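Putative methyl-accepting chemotaxis signal transduction protein (PDB 4XMR) probably senses amino acids through its tandem PAS sensory domain, which here holds isoleucine, and passes the signal across the membrane to steer chemotaxis. Local coordinates at residues Lys23-Thr28 and Thr177-Gln182; Gln53-Glu58 and Asn63-Ile68; Asp106-Lys111 and Leu132-Lys137. One frame throughout, in Å; residues are numbered along the deposited sequence.

Contact 1. Residues Lys23-Thr28 and Thr177-Gln182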
loop_
_atom_site.group_PDB
_atom_site.type_symbol
_atom_site.label_atom_id
_atom_site.label_comp_id
_atom_site.label_asym_id
_atom_site.label_seq_id
_atom_site.Cartn_x
_atom_site.Cartn_y
_atom_site.Cartn_z
ATOM N N LYS B 23 15.236 2.522 4.464
ATOM C CA LYS B 23 14.720 1.490 3.569
ATOM C C LYS B 23 13.191 1.400 3.640
ATOM O O LYS B 23 12.547 1.130 2.628
ATOM C CB LYS B 23 15.367 0.129 3.834
ATOM C CG LYS B 23 14.997 -0.919 2.771
ATOM C CD LYS B 23 15.805 -2.192 2.862
ATOM C CE LYS B 23 15.342 -3.190 1.810
ATOM N NZ LYS B 23 15.389 -2.617 0.428
ATOM N N VAL B 24 12.600 1.646 4.810
ATOM C CA VAL B 24 11.134 1.677 4.884
ATOM C C VAL B 24 10.575 2.778 3.983
ATOM O O VAL B 24 9.554 2.581 3.303
ATOM C CB VAL B 24 10.646 1.871 6.333
ATOM C CG1 VAL B 24 9.130 2.108 6.370
ATOM C CG2 VAL B 24 11.017 0.666 7.182
ATOM N N THR B 25 11.219 3.942 3.969
ATOM C CA THR B 25 10.768 5.013 3.090
ATOM C C THR B 25 11.004 4.653 1.618
ATOM O O THR B 25 10.145 4.919 0.772
ATOM C CB THR B 25 11.377 6.373 3.505
ATOM O OG1 THR B 25 10.732 6.809 4.708
ATOM C CG2 THR B 25 11.197 7.439 2.432
ATOM N N GLN B 26 12.140 4.031 1.317
ATOM C CA GLN B 26 12.360 3.514 -0.031
ATOM C C GLN B 26 11.241 2.554 -0.457
ATOM O O GLN B 26 10.696 2.682 -1.553
ATOM C CB GLN B 26 13.731 2.833 -0.131
ATOM C CG GLN B 26 13.979 2.175 -1.476
ATOM C CD GLN B 26 15.292 1.432 -1.519
ATOM O OE1 GLN B 26 16.201 1.713 -0.745
ATOM N NE2 GLN B 26 15.398 0.475 -2.427
ATOM N N SER B 27 10.904 1.615 0.422
ATOM C CA SER B 27 9.839 0.660 0.143
ATOM C C SER B 27 8.496 1.346 -0.095
ATOM O O SER B 27 7.704 0.915 -0.933
ATOM C CB SER B 27 9.711 -0.353 1.283
ATOM O OG SER B 27 10.859 -1.187 1.354
ATOM N N THR B 28 8.247 2.414 0.649
ATOM C CA THR B 28 7.005 3.167 0.507
ATOM C C THR B 28 6.881 3.708 -0.908
ATOM O O THR B 28 5.829 3.591 -1.548
ATOM C CB THR B 28 6.949 4.311 1.537
ATOM O OG1 THR B 28 7.015 3.759 2.852
ATOM C CG2 THR B 28 5.672 5.119 1.392
ATOM N N THR B 177 12.609 10.970 7.778
ATOM C CA THR B 177 12.853 10.673 6.378
ATOM C C THR B 177 12.123 11.660 5.481
ATOM O O THR B 177 11.094 12.228 5.854
ATOM C CB THR B 177 12.441 9.243 6.019
ATOM O OG1 THR B 177 11.047 9.083 6.305
ATOM C CG2 THR B 177 13.238 8.216 6.824
ATOM N N PHE B 178 12.679 11.872 4.295
ATOM C CA PHE B 178 12.119 12.823 3.347
ATOM C C PHE B 178 12.555 12.486 1.929
ATOM O O PHE B 178 13.463 11.687 1.732
ATOM C CB PHE B 178 12.423 14.282 3.745
ATOM C CG PHE B 178 13.876 14.563 4.071
ATOM C CD1 PHE B 178 14.377 14.287 5.339
ATOM C CD2 PHE B 178 14.718 15.163 3.144
ATOM C CE1 PHE B 178 15.705 14.560 5.661
ATOM C CE2 PHE B 178 16.050 15.447 3.465
ATOM C CZ PHE B 178 16.530 15.142 4.725
ATOM N N LEU B 179 11.861 13.064 0.953
ATOM C CA LEU B 179 12.106 12.805 -0.458
ATOM C C LEU B 179 12.354 14.094 -1.212
ATOM O O LEU B 179 11.643 15.075 -1.005
ATOM C CB LEU B 179 10.889 12.147 -1.113
ATOM C CG LEU B 179 10.385 10.795 -0.651
ATOM C CD1 LEU B 179 9.208 10.394 -1.547
ATOM C CD2 LEU B 179 11.492 9.754 -0.701
ATOM N N PHE B 180 13.330 14.063 -2.119
ATOM C CA PHE B 180 13.506 15.112 -3.114
ATOM C C PHE B 180 13.051 14.599 -4.465
ATOM O O PHE B 180 13.189 13.414 -4.765
ATOM C CB PHE B 180 14.978 15.512 -3.237
ATOM C CG PHE B 180 15.542 16.148 -2.008
ATOM C CD1 PHE B 180 15.401 17.509 -1.801
ATOM C CD2 PHE B 180 16.229 15.386 -1.076
ATOM C CE1 PHE B 180 15.920 18.105 -0.674
ATOM C CE2 PHE B 180 16.754 15.976 0.052
ATOM C CZ PHE B 180 16.604 17.337 0.251
ATOM N N ASP B 181 12.516 15.493 -5.287
ATOM C CA ASP B 181 12.148 15.111 -6.640
ATOM C C ASP B 181 13.352 15.127 -7.578
ATOM O O ASP B 181 14.491 15.328 -7.146
ATOM C CB ASP B 181 10.990 15.966 -7.170
ATOM C CG ASP B 181 11.350 17.440 -7.328
ATOM O OD1 ASP B 181 12.549 17.789 -7.408
ATOM O OD2 ASP B 181 10.409 18.255 -7.401
ATOM N N GLN B 182 13.085 14.910 -8.857
ATOM C CA GLN B 182 14.117 14.781 -9.872
ATOM C C GLN B 182 14.930 16.062 -10.070
ATOM O O GLN B 182 16.043 16.020 -10.591
ATOM C CB GLN B 182 13.488 14.333 -11.196
ATOM C CG GLN B 182 12.454 15.301 -11.793
ATOM C CD GLN B 182 11.153 15.415 -10.992
ATOM O OE1 GLN B 182 10.688 14.450 -10.364
ATOM N NE2 GLN B 182 10.562 16.608 -11.014
#
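T25 of helix 9-48 meets T177 of strand 177-180 through their hydroxyls. T25 OG1 and T177 OG1 lie 2.8 Å apart in a hydrogen bond. T173 joins them: its hydroxyl is hydrogen-bonded to T25 OG1 and weakly to T177 OG1. The three hydroxyls therefore form a small buried polar cluster. The T177 hydroxyl proton has more than one acceptor within reach, so the direction of its bond is left open.

The two threonines lie side by side, running opposite ways. T25 OG1 also has T177 CG2 nearby, at 3.6 Å. In T177, chi1 of 59° sets OG1 flanked by both backbone arms, which turns the hydroxyl to the helix. T25 holds OG1 beside its own N (chi1 -73°), and this sends CG2 the other way, to L179. There T25 CG2 meets L179 CD2 at 3.9 Å. T25 thus presents one branch to a polar partner and the other to an apolar one. L179 also packs on V170 of helix 163-171.

One turn along, T28 OG1 bonds back to V24 O at 2.8 Å, within the helix. V24 itself packs on P174 of the second subunit.

This is the packing of a long N-terminal helix against the antiparallel sheet of the second PAS-like module, as in tandem PAS (double Cache) sensory domains.

Contact 2. Residues Gln53-Glu58 and Asn63-Ile68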
loop_
_atom_site.group_PDB
_atom_site.type_symbol
_atom_site.label_atom_id
_atom_site.label_comp_id
_atom_site.label_asym_id
_atom_site.label_seq_id
_atom_site.Cartn_x
_atom_site.Cartn_y
_atom_site.Cartn_z
ATOM N N GLN B 53 -14.706 -3.079 -32.797
ATOM C CA GLN B 53 -15.805 -2.204 -33.205
ATOM C C GLN B 53 -16.265 -1.252 -32.091
ATOM O O GLN B 53 -16.780 -0.163 -32.363
ATOM C CB GLN B 53 -16.989 -3.038 -33.719
ATOM C CG GLN B 53 -18.171 -2.218 -34.225
ATOM C CD GLN B 53 -17.829 -1.362 -35.432
ATOM O OE1 GLN B 53 -17.375 -1.867 -36.460
ATOM N NE2 GLN B 53 -18.054 -0.058 -35.314
ATOM N N SER B 54 -16.076 -1.658 -30.842
ATOM C CA SER B 54 -16.482 -0.839 -29.704
ATOM C C SER B 54 -15.468 0.264 -29.408
ATOM O O SER B 54 -15.730 1.147 -28.587
ATOM C CB SER B 54 -16.687 -1.709 -28.462
ATOM O OG SER B 54 -17.796 -2.589 -28.617
ATOM N N LEU B 55 -14.325 0.219 -30.091
ATOM C CA LEU B 55 -13.209 1.118 -29.800
ATOM C C LEU B 55 -12.914 2.127 -30.907
ATOM O O LEU B 55 -11.967 2.905 -30.788
ATOM C CB LEU B 55 -11.941 0.304 -29.520
ATOM C CG LEU B 55 -11.981 -0.557 -28.255
ATOM C CD1 LEU B 55 -10.771 -1.473 -28.197
ATOM C CD2 LEU B 55 -12.049 0.302 -27.001
ATOM N N ILE B 56 -13.719 2.130 -31.967
ATOM C CA ILE B 56 -13.374 2.922 -33.157
ATOM C C ILE B 56 -14.327 4.053 -33.567
ATOM O O ILE B 56 -14.090 4.717 -34.577
ATOM C CB ILE B 56 -13.084 2.028 -34.388
ATOM C CG1 ILE B 56 -14.225 1.037 -34.623
ATOM C CG2 ILE B 56 -11.769 1.294 -34.206
ATOM C CD1 ILE B 56 -14.047 0.186 -35.872
ATOM N N THR B 57 -15.397 4.271 -32.810
ATOM C CA THR B 57 -16.187 5.496 -32.972
ATOM C C THR B 57 -16.282 6.201 -31.623
ATOM O O THR B 57 -16.201 5.558 -30.579
ATOM C CB THR B 57 -17.615 5.241 -33.506
ATOM O OG1 THR B 57 -18.385 4.531 -32.528
ATOM C CG2 THR B 57 -17.577 4.450 -34.807
ATOM N N GLU B 58 -16.455 7.519 -31.644
ATOM C CA GLU B 58 -16.551 8.282 -30.404
ATOM C C GLU B 58 -17.739 7.837 -29.555
ATOM O O GLU B 58 -17.616 7.694 -28.337
ATOM C CB GLU B 58 -16.597 9.785 -30.683
ATOM C CG GLU B 58 -15.283 10.338 -31.211
ATOM C CD GLU B 58 -15.317 11.840 -31.417
ATOM O OE1 GLU B 58 -16.337 12.466 -31.066
ATOM O OE2 GLU B 58 -14.320 12.386 -31.928
ATOM N N ASN B 63 -19.633 5.104 -24.680
ATOM C CA ASN B 63 -20.543 4.136 -24.085
ATOM C C ASN B 63 -19.879 2.908 -23.480
ATOM O O ASN B 63 -20.366 2.369 -22.490
ATOM C CB ASN B 63 -21.598 3.699 -25.095
ATOM C CG ASN B 63 -22.553 4.814 -25.452
ATOM O OD1 ASN B 63 -22.748 5.753 -24.680
ATOM N ND2 ASN B 63 -23.158 4.718 -26.627
ATOM N N ASN B 64 -18.773 2.467 -24.073
ATOM C CA ASN B 64 -18.142 1.222 -23.659
ATOM C C ASN B 64 -16.901 1.409 -22.802
ATOM O O ASN B 64 -16.669 0.629 -21.880
ATOM C CB ASN B 64 -17.796 0.355 -24.873
ATOM C CG ASN B 64 -19.024 -0.107 -25.618
ATOM O OD1 ASN B 64 -19.744 -0.978 -25.148
ATOM N ND2 ASN B 64 -19.262 0.470 -26.786
ATOM N N VAL B 65 -16.093 2.423 -23.109
ATOM C CA VAL B 65 -14.897 2.683 -22.313
ATOM C C VAL B 65 -15.248 3.458 -21.044
ATOM O O VAL B 65 -14.672 3.212 -19.981
ATOM C CB VAL B 65 -13.809 3.420 -23.129
ATOM C CG1 VAL B 65 -12.596 3.733 -22.262
ATOM C CG2 VAL B 65 -13.389 2.567 -24.324
ATOM N N GLY B 66 -16.199 4.382 -21.141
ATOM C CA GLY B 66 -16.517 5.240 -20.011
ATOM C C GLY B 66 -16.816 4.517 -18.705
ATOM O O GLY B 66 -16.250 4.862 -17.666
ATOM N N PRO B 67 -17.715 3.519 -18.738
ATOM C CA PRO B 67 -17.998 2.804 -17.487
ATOM C C PRO B 67 -16.748 2.157 -16.892
ATOM O O PRO B 67 -16.599 2.136 -15.675
ATOM C CB PRO B 67 -19.029 1.750 -17.915
ATOM C CG PRO B 67 -19.727 2.371 -19.083
ATOM C CD PRO B 67 -18.630 3.111 -19.820
ATOM N N ILE B 68 -15.860 1.646 -17.734
ATOM C CA ILE B 68 -14.655 1.004 -17.221
ATOM C C ILE B 68 -13.765 2.027 -16.506
ATOM O O ILE B 68 -13.257 1.761 -15.408
ATOM C CB ILE B 68 -13.852 0.306 -18.350
ATOM C CG1 ILE B 68 -14.758 -0.608 -19.168
ATOM C CG2 ILE B 68 -12.716 -0.491 -17.748
ATOM C CD1 ILE B 68 -14.028 -1.400 -20.269
HETATM O O HOH W 1 -18.720 -3.653 -26.283
#
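The amide of N64 offers one face to S54. S54 CB sits over that face, 3.8 Å from N64 ND2, and S54 OG lies over the same face. The contact lies in the loop between helix 9-48 and helix 58-76, which doubles back on the second helix. Helix 58-76 contributes to the first PDC (PAS-like) module of the tandem PAS domain.

A water lies on the serine's side of the amide too, almost straight above N64 OD1. It donates to OD1 at 3.1 Å and is hydrogen-bonded to S54 OG at 2.7 Å. The water thus bridges the serine and the asparagine, which form no direct hydrogen bond. The other end of the amide is held within the helix, since ND2 bonds to N60 O. With chi1 at -65° and chi2 at -73°, the amide stands broadside to the serine.

P67 lacks an N-H, and helix 58-76 is kinked there. T57 is the N-cap of this helix; its OG1 is hydrogen-bonded to N60 N. E58 next to it forms a salt bridge with K89.

Next to the polar pair along the chain is an apolar one. L55 and V65 cross at about a right angle. L50 touches both of them, and I47 of helix 9-48 packs on L55. Between the leucine and the valine, the methyl L55 CD2 lies 3.8 Å from V65 CG2.

Contact 3. Residues Asp106-Lys111 and Leu132-Lys137. With ILE (isoleucine), chain E.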
loop_
_atom_site.group_PDB
_atom_site.type_symbol
_atom_site.label_atom_id
_atom_site.label_comp_id
_atom_site.label_asym_id
_atom_site.label_seq_id
_atom_site.Cartn_x
_atom_site.Cartn_y
_atom_site.Cartn_z
ATOM N N ASP B 106 -12.762 18.422 -25.417
ATOM C CA ASP B 106 -11.997 18.681 -26.634
ATOM C C ASP B 106 -10.968 19.805 -26.503
ATOM O O ASP B 106 -10.313 20.162 -27.481
ATOM C CB ASP B 106 -12.922 18.925 -27.839
ATOM C CG ASP B 106 -13.904 20.056 -27.611
ATOM O OD1 ASP B 106 -13.628 20.936 -26.770
ATOM O OD2 ASP B 106 -14.955 20.071 -28.284
ATOM N N ASP B 107 -10.811 20.343 -25.297
ATOM C CA ASP B 107 -9.981 21.532 -25.099
ATOM C C ASP B 107 -8.833 21.358 -24.101
ATOM O O ASP B 107 -8.424 22.322 -23.452
ATOM C CB ASP B 107 -10.860 22.713 -24.670
ATOM C CG ASP B 107 -11.602 22.448 -23.370
ATOM O OD1 ASP B 107 -11.617 21.286 -22.910
ATOM O OD2 ASP B 107 -12.181 23.405 -22.813
ATOM N N LEU B 108 -8.295 20.149 -23.991
ATOM C CA LEU B 108 -7.256 19.892 -22.996
ATOM C C LEU B 108 -5.837 19.769 -23.561
ATOM O O LEU B 108 -4.907 19.439 -22.824
ATOM C CB LEU B 108 -7.618 18.672 -22.144
ATOM C CG LEU B 108 -8.834 18.909 -21.248
ATOM C CD1 LEU B 108 -9.205 17.668 -20.447
ATOM C CD2 LEU B 108 -8.575 20.088 -20.318
ATOM N N ASP B 109 -5.684 20.034 -24.859
ATOM C CA ASP B 109 -4.367 20.120 -25.511
ATOM C C ASP B 109 -3.485 18.901 -25.272
ATOM O O ASP B 109 -2.326 19.041 -24.886
ATOM C CB ASP B 109 -3.606 21.355 -25.024
ATOM C CG ASP B 109 -4.308 22.652 -25.360
ATOM O OD1 ASP B 109 -4.911 22.748 -26.449
ATOM O OD2 ASP B 109 -4.252 23.583 -24.527
ATOM N N ILE B 110 -4.011 17.708 -25.504
ATOM C CA ILE B 110 -3.314 16.514 -25.040
ATOM C C ILE B 110 -2.140 16.055 -25.899
ATOM O O ILE B 110 -1.178 15.503 -25.370
ATOM C CB ILE B 110 -4.273 15.341 -24.846
ATOM C CG1 ILE B 110 -4.798 14.853 -26.196
ATOM C CG2 ILE B 110 -5.389 15.763 -23.915
ATOM C CD1 ILE B 110 -5.513 13.538 -26.131
ATOM N N LYS B 111 -2.206 16.290 -27.209
ATOM C CA LYS B 111 -1.235 15.687 -28.121
ATOM C C LYS B 111 0.177 16.239 -27.960
ATOM O O LYS B 111 1.131 15.668 -28.478
ATOM C CB LYS B 111 -1.694 15.796 -29.579
ATOM C CG LYS B 111 -2.887 14.918 -29.910
ATOM C CD LYS B 111 -3.192 14.928 -31.395
ATOM C CE LYS B 111 -2.091 14.253 -32.192
ATOM N NZ LYS B 111 -2.422 14.200 -33.644
ATOM N N LEU B 132 1.016 20.121 -11.922
ATOM C CA LEU B 132 -0.304 20.633 -11.600
ATOM C C LEU B 132 -1.333 20.179 -12.624
ATOM O O LEU B 132 -1.277 20.589 -13.788
ATOM C CB LEU B 132 -0.268 22.162 -11.556
ATOM C CG LEU B 132 -1.528 22.830 -11.017
ATOM C CD1 LEU B 132 -1.770 22.421 -9.573
ATOM C CD2 LEU B 132 -1.415 24.342 -11.134
ATOM N N ASP B 133 -2.263 19.327 -12.194
ATOM C CA ASP B 133 -3.351 18.873 -13.065
ATOM C C ASP B 133 -4.051 20.031 -13.771
ATOM O O ASP B 133 -4.433 21.006 -13.135
ATOM C CB ASP B 133 -4.390 18.078 -12.267
ATOM C CG ASP B 133 -5.549 17.616 -13.129
ATOM O OD1 ASP B 133 -5.297 17.254 -14.289
ATOM O OD2 ASP B 133 -6.701 17.615 -12.654
ATOM N N THR B 134 -4.215 19.913 -15.086
ATOM C CA THR B 134 -4.858 20.947 -15.888
ATOM C C THR B 134 -6.266 21.277 -15.405
ATOM O O THR B 134 -6.665 22.443 -15.372
ATOM C CB THR B 134 -4.938 20.526 -17.377
ATOM O OG1 THR B 134 -3.617 20.283 -17.871
ATOM C CG2 THR B 134 -5.606 21.609 -18.218
ATOM N N VAL B 135 -7.022 20.254 -15.022
ATOM C CA VAL B 135 -8.426 20.476 -14.683
ATOM C C VAL B 135 -8.640 20.810 -13.207
ATOM O O VAL B 135 -9.147 21.881 -12.875
ATOM C CB VAL B 135 -9.306 19.275 -15.075
ATOM C CG1 VAL B 135 -10.773 19.605 -14.840
ATOM C CG2 VAL B 135 -9.075 18.903 -16.532
ATOM N N LEU B 136 -8.249 19.898 -12.319
ATOM C CA LEU B 136 -8.599 20.035 -10.909
ATOM C C LEU B 136 -7.562 20.796 -10.090
ATOM O O LEU B 136 -7.769 21.049 -8.901
ATOM C CB LEU B 136 -8.877 18.665 -10.290
ATOM C CG LEU B 136 -10.079 17.951 -10.917
ATOM C CD1 LEU B 136 -10.246 16.553 -10.324
ATOM C CD2 LEU B 136 -11.356 18.767 -10.744
ATOM N N LYS B 137 -6.452 21.153 -10.725
ATOM C CA LYS B 137 -5.442 22.010 -10.103
ATOM C C LYS B 137 -4.913 21.437 -8.787
ATOM O O LYS B 137 -4.737 22.153 -7.798
ATOM C CB LYS B 137 -5.972 23.436 -9.916
ATOM C CG LYS B 137 -6.353 24.117 -11.223
ATOM C CD LYS B 137 -5.141 24.291 -12.129
ATOM C CE LYS B 137 -5.531 24.893 -13.473
ATOM N NZ LYS B 137 -4.337 25.148 -14.324
HETATM N N ILE E . -3.768 15.523 -15.705
HETATM C CA ILE E . -3.906 15.530 -17.152
HETATM C C ILE E . -3.308 16.828 -17.678
HETATM O O ILE E . -2.899 16.917 -18.830
HETATM C CB ILE E . -5.386 15.360 -17.587
HETATM C CG1 ILE E . -5.461 15.028 -19.080
HETATM C CG2 ILE E . -6.213 16.591 -17.243
HETATM C CD1 ILE E . -6.835 14.578 -19.545
HETATM O OXT ILE E . -3.193 17.803 -16.931
#
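L108 lays its CD2 methyl against two residues at once, T134 CG2 at 3.9 Å and V135 CG2 at 4.0 Å. It runs past T134 in the opposite direction and crosses V135 at about a right angle. The two loops form part of the amino-acid pocket of the first PAS-like (PDC) module. One lies between strand 103-105 and helix 114-120, the other between strands 126-132 and 139-149.

The bound isoleucine lies against both. L108 CD1 is 4.0 Å from the ligand CD1, and V135 CG2 is 3.7 Å from its CG2. L108 and V135 therefore touch both each other and the ligand side chain.

T134 uses both branches. CG2 is anti to the backbone N and meets L108. OG1 lies beside that N (chi1 -59°) and donates to the ligand OXT at 2.7 Å. T134 N donates to the same oxygen, with an N-H...O angle of 162°, so two donors of one residue grip one carboxylate oxygen. K113 NZ bonds to T134 OG1, to L108 O and to the ligand, and thus ties both loops to the isoleucine. W115, Y131 and D160 add further bonds to it.

D133 receives the ligand amino group: ILE N donates to OD1 at 2.7 Å. N80 is hydrogen-bonded to OD2, and an Asx motif uses the same oxygen. In this motif L136 N donates to D133 OD2 at 2.8 Å, from a point 54° out of the carboxylate plane.

In the fold
Contact 3 holds four residues of the isoleucine pocket. Contact 2, through helix 58-76, lies at the same end of the chain as contact 3 but stands apart: their centres are 21 Å apart and their nearest atoms about 8 Å. The side chain of V65 in contact 2 is about 13 Å from the isoleucine. Contact 1 is in the other module, with its centre 29 Å from that of contact 3 and 39 Å from that of contact 2. Helix 9-48 spans much of that length, from 23-28 in contact 1 to the turn of contact 2. Along the chain, contacts 2 and 3 follow each other inside the loop closed by contact 1. No two of the contacts touch.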